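Local coordinates for NMB1025 protein (PDB 3KJK), which belongs to the YjgF/RutC family, whose members form trimers, and may hydrolyse reactive enamine or imine intermediates of metabolism, at the interface of chains A and B. Coordinates in Å, arbitrary orientation; residue numbers count along the deposited sequence, not the author numbering. Chains: chain A/B, NMB1025 protein.

The interface of chains A and B. Residues chain A 9, 29, 31; chain B 27, 29, 69, 119.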
loop_
_atom_site.group_PDB
_atom_site.type_symbol
_atom_site.label_atom_id
_atom_site.label_comp_id
_atom_site.label_asym_id
_atom_site.label_seq_id
_atom_site.Cartn_x
_atom_site.Cartn_y
_atom_site.Cartn_z
HETATM N N MSE A 9 -14.039 15.320 7.274
HETATM C CA MSE A 9 -13.621 14.151 6.442
HETATM C C MSE A 9 -14.396 14.071 5.127
HETATM O O MSE A 9 -14.812 12.987 4.705
HETATM C CB MSE A 9 -13.754 12.838 7.232
HETATM C CG MSE A 9 -12.772 12.706 8.387
HETATM SE SE MSE A 9 -10.950 13.166 7.854
HETATM C CE MSE A 9 -10.057 11.441 8.011
ATOM N N LEU A 29 -5.255 14.819 2.577
ATOM C CA LEU A 29 -4.559 13.647 2.020
ATOM C C LEU A 29 -5.046 13.305 0.617
ATOM O O LEU A 29 -6.227 13.478 0.310
ATOM C CB LEU A 29 -4.740 12.413 2.905
ATOM C CG LEU A 29 -3.876 12.191 4.143
ATOM C CD1 LEU A 29 -4.153 10.804 4.688
ATOM C CD2 LEU A 29 -2.406 12.346 3.826
ATOM N N PHE A 31 -4.959 10.218 -2.417
ATOM C CA PHE A 31 -4.653 8.864 -2.868
ATOM C C PHE A 31 -4.842 8.754 -4.369
ATOM O O PHE A 31 -5.941 8.995 -4.871
ATOM C CB PHE A 31 -5.554 7.846 -2.165
ATOM C CG PHE A 31 -5.285 7.720 -0.698
ATOM C CD1 PHE A 31 -4.509 6.670 -0.208
ATOM C CD2 PHE A 31 -5.779 8.667 0.195
ATOM C CE1 PHE A 31 -4.248 6.553 1.155
ATOM C CE2 PHE A 31 -5.520 8.565 1.549
ATOM C CZ PHE A 31 -4.752 7.503 2.034
ATOM N N ASN B 27 -7.812 9.196 13.838
ATOM C CA ASN B 27 -8.209 10.520 13.338
ATOM C C ASN B 27 -9.129 10.462 12.110
ATOM O O ASN B 27 -8.842 11.066 11.072
ATOM C CB ASN B 27 -6.960 11.365 13.042
ATOM C CG ASN B 27 -7.261 12.854 12.929
ATOM O OD1 ASN B 27 -8.194 13.368 13.550
ATOM N ND2 ASN B 27 -6.459 13.555 12.136
ATOM N N LEU B 29 -9.515 8.211 9.957
ATOM C CA LEU B 29 -9.034 7.278 8.933
ATOM C C LEU B 29 -9.170 5.832 9.382
ATOM O O LEU B 29 -9.018 5.527 10.569
ATOM C CB LEU B 29 -7.567 7.546 8.591
ATOM C CG LEU B 29 -7.199 8.719 7.689
ATOM C CD1 LEU B 29 -5.696 8.931 7.718
ATOM C CD2 LEU B 29 -7.675 8.470 6.267
ATOM N N LEU B 69 -11.325 5.289 0.249
ATOM C CA LEU B 69 -10.352 6.166 -0.379
ATOM C C LEU B 69 -9.509 5.393 -1.373
ATOM O O LEU B 69 -9.249 5.863 -2.481
ATOM C CB LEU B 69 -9.427 6.786 0.680
ATOM C CG LEU B 69 -10.059 7.615 1.810
ATOM C CD1 LEU B 69 -9.007 8.060 2.793
ATOM C CD2 LEU B 69 -10.772 8.814 1.246
ATOM N N THR B 119 -8.370 1.266 2.426
ATOM C CA THR B 119 -8.235 2.435 3.284
ATOM C C THR B 119 -9.537 3.211 3.129
ATOM O O THR B 119 -10.018 3.413 2.010
ATOM C CB THR B 119 -7.034 3.316 2.865
ATOM O OG1 THR B 119 -5.841 2.526 2.866
ATOM C CG2 THR B 119 -6.833 4.495 3.819
#
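A:Phe31 meets B:Leu69 and B:Thr119 along its CD2-CE2-CZ rim, and it buries 37 Å², more than any other residue of this patch. B:Leu69 CD1 comes within 3.7 Å of A:Phe31 CE2. This methyl stands above the ring plane but beyond the ring edge, whereas B:Leu69 CB lies further in over the same face, 4.1 Å from A:Phe31 CD2. The leucine thus runs slantwise over one flank of the ring. From the same side, B:Thr119 meets the ring tip with its methyl, likewise above the plane but beyond the edge, CG2 being 4.1 Å from A:Phe31 CZ. The threonine's CG2 is anti to its backbone N (OG1 chi1 -56°), which presents carbon to the phenylalanine while the hydroxyl takes the other branch.

B:Leu29, with 26 Å² hidden, serves a second group of contacts. Its CD1 meets A:Leu29 CD1 methyl to methyl at 3.9 Å, the two side chains crossing obliquely. Equivalent residues of the two copies therefore touch, although the interface as a whole is not an exact two-fold. A:Met9, a poorly ordered selenomethionine, reaches B:Leu29 from a different direction, nearer its backbone, with its CE methyl 4.0 Å from B:Leu29 CG. As modelled, bends at chi2 (-47°) and chi3 (-113°) turn that methyl to the leucine, but the disorder makes this contact tentative. The methyl's approach to the backbone carbonyl O of B:Asn27, at 3.3 Å, is equally doubtful, since that residue is poorly ordered too.

No nitrogen or oxygen of one chain comes within bonding distance of the other here; contact is by apolar packing, and the patch hides 148 Å² in all. Strand 29-32 of chain A packs through A:Phe31 on strands 68-75 and 114-121 of chain B, and through A:Leu29 on the partner's own 29-32 strand. In the deposited three-copy assembly, consistent with the family's trimer, this patch probably helps hold neighbouring subunits together by hydrophobic packing.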